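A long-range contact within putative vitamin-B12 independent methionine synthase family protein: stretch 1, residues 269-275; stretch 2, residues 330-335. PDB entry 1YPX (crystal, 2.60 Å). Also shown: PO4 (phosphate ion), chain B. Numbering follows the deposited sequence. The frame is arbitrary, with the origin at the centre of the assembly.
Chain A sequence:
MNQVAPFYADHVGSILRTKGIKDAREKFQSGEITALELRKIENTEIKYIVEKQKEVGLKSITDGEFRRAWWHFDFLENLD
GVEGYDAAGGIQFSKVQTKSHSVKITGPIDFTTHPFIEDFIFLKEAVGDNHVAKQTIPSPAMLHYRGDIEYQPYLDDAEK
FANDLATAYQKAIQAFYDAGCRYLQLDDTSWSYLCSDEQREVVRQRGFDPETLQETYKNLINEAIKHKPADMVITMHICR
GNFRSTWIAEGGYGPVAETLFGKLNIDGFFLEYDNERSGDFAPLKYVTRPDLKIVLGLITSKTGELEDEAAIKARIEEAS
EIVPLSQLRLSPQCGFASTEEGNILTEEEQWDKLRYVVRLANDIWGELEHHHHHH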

# COMPACT_ATOMS: atom_id res chain seq x y z
N PHE A 269 8.76 -3.18 3.08
CA PHE A 269 7.92 -2.34 3.95
C PHE A 269 8.09 -0.84 3.62
O PHE A 269 9.20 -0.34 3.57
N PHE A 270 6.98 -0.14 3.40
CA PHE A 270 7.05 1.29 3.14
C PHE A 270 6.78 2.02 4.46
O PHE A 270 5.62 2.20 4.88
N LEU A 271 7.88 2.42 5.10
CA LEU A 271 7.90 3.12 6.39
C LEU A 271 8.11 4.61 6.20
O LEU A 271 9.06 5.01 5.54
N GLU A 272 7.26 5.43 6.80
CA GLU A 272 7.42 6.89 6.65
C GLU A 272 8.08 7.59 7.85
O GLU A 272 7.80 7.27 9.01
N TYR A 273 8.95 8.55 7.57
CA TYR A 273 9.66 9.28 8.62
C TYR A 273 9.57 10.81 8.44
O TYR A 273 9.31 11.31 7.34
N ASP A 274 9.78 11.56 9.52
CA ASP A 274 9.74 13.02 9.43
C ASP A 274 11.14 13.56 9.18
O ASP A 274 12.07 12.80 8.88
N ASN A 275 11.30 14.87 9.29
CA ASN A 275 12.60 15.51 9.08
C ASN A 275 13.41 15.46 10.37
O ASN A 275 14.64 15.36 10.33
N LEU A 330 14.10 4.04 -1.21
CA LEU A 330 13.69 5.40 -0.93
C LEU A 330 12.32 5.66 -1.56
O LEU A 330 11.89 4.96 -2.48
N SER A 331 11.63 6.67 -1.06
CA SER A 331 10.32 7.02 -1.57
C SER A 331 9.83 8.17 -0.77
O SER A 331 10.47 8.56 0.20
N PRO A 332 8.70 8.76 -1.17
CA PRO A 332 8.22 9.88 -0.36
C PRO A 332 7.52 9.23 0.85
O PRO A 332 7.24 8.04 0.81
N GLN A 333 7.29 9.99 1.92
CA GLN A 333 6.68 9.46 3.15
C GLN A 333 5.35 8.70 3.00
O GLN A 333 5.18 7.64 3.60
N CYS A 334 4.42 9.24 2.22
CA CYS A 334 3.13 8.59 1.99
C CYS A 334 2.76 8.79 0.52
O CYS A 334 3.59 9.21 -0.28
N GLY A 335 1.52 8.45 0.19
CA GLY A 335 1.05 8.61 -1.18
C GLY A 335 0.48 10.01 -1.31
O GLY A 335 -0.15 10.51 -0.39

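Side-chain packing between strand residues 269-272, with the residues that follow, and strand residues 330-332, with the residues that follow. The touching parts run 79° apart and share no hydrogen bond, so the contact rests on van der Waals packing. Its centre is Glu272 against Gln333, whose CA atoms lie 4.4 Å apart. Glu272 points toward the other stretch; chi1 is p (63°) and chi2 t keeps the chain extended from CA to CD, leaving OE2 4.3 Å from CB of Cys334, while OE2 is hydrogen-bonded elsewhere in the structure. Gln333 leaves its backbone sideways, also with chi1 p and chi2 t. Its CB lies 3.7 Å from CB of Glu272, and chi3 of 55° sets its OE1 4.0 Å from O of Tyr273; both are acceptors, so no hydrogen bond can form between them. Earlier in the strands, Ser331 points toward Phe270. Its p rotamer (78°) lets OG donate a hydrogen bond to O of Pro332 (2.8 Å) while sitting 4.1 Å from CD2 of Phe270, whose m side chain starts sideways but brings its ring nearer. Leu271 and Tyr273, both chi1 m, point away. Tyr273 OH donates a hydrogen bond to O3 of the phosphate (2.6 Å), an ion probably from the crystallisation liquor; Leu271 CD1 lies 3.9 Å from the same O3. Cys334 is t, and its SG accepts a weak hydrogen bond from N of Gly335 (2.9 Å).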

# COMPACT_ATOMS: atom_id res chain seq x y z
CB PHE A 269 8.31 -2.54 5.42
CG PHE A 269 7.63 -3.68 6.10
CD1 PHE A 269 6.28 -3.59 6.46
CD2 PHE A 269 8.34 -4.83 6.45
CE1 PHE A 269 5.65 -4.63 7.16
CE2 PHE A 269 7.72 -5.88 7.15
CZ PHE A 269 6.37 -5.78 7.51
CB PHE A 270 6.03 1.72 2.09
CG PHE A 270 6.45 1.39 0.68
CD1 PHE A 270 6.44 0.06 0.23
CD2 PHE A 270 6.85 2.40 -0.20
CE1 PHE A 270 6.81 -0.25 -1.08
CE2 PHE A 270 7.22 2.11 -1.51
CZ PHE A 270 7.20 0.79 -1.96
CB LEU A 271 9.07 2.59 7.22
CG LEU A 271 9.08 1.09 7.45
CD1 LEU A 271 10.46 0.62 7.93
CD2 LEU A 271 8.01 0.77 8.47
CB GLU A 272 6.08 7.55 6.33
CG GLU A 272 4.99 7.43 7.37
CD GLU A 272 3.87 8.42 7.11
OE1 GLU A 272 4.16 9.64 7.09
OE2 GLU A 272 2.72 8.01 6.92
CB TYR A 273 11.14 8.86 8.63
CG TYR A 273 11.40 7.36 8.79
CD1 TYR A 273 11.42 6.76 10.06
CD2 TYR A 273 11.67 6.55 7.69
CE1 TYR A 273 11.70 5.39 10.22
CE2 TYR A 273 11.95 5.20 7.83
CZ TYR A 273 11.97 4.62 9.09
OH TYR A 273 12.26 3.27 9.21
CB ASP A 274 9.18 13.63 10.72
CG ASP A 274 8.09 14.68 10.46
OD1 ASP A 274 7.64 15.34 11.42
OD2 ASP A 274 7.66 14.83 9.29
CB ASN A 275 12.41 16.96 8.63
CG ASN A 275 13.42 17.39 7.59
OD1 ASN A 275 14.64 17.35 7.82
ND2 ASN A 275 12.93 17.81 6.43
CB LEU A 330 14.71 6.34 -1.53
CG LEU A 330 14.48 7.84 -1.36
CD1 LEU A 330 14.51 8.18 0.10
CD2 LEU A 330 15.55 8.62 -2.13
CB SER A 331 9.33 5.90 -1.34
OG SER A 331 8.90 5.94 0.02
CB PRO A 332 7.29 10.64 -1.32
CG PRO A 332 6.87 9.60 -2.32
CD PRO A 332 8.06 8.71 -2.50
CB GLN A 333 6.55 10.57 4.20
CG GLN A 333 5.70 11.76 3.75
CD GLN A 333 5.52 12.82 4.84
OE1 GLN A 333 6.50 13.33 5.39
NE2 GLN A 333 4.27 13.16 5.12
CB CYS A 334 2.02 9.21 2.88
SG CYS A 334 0.43 8.28 2.92
P PO4 B . 12.60 2.57 12.51
O1 PO4 B . 13.72 3.24 11.95
O2 PO4 B . 11.73 3.48 13.25
O3 PO4 B . 11.80 1.86 11.32
O4 PO4 B . 12.89 1.36 13.36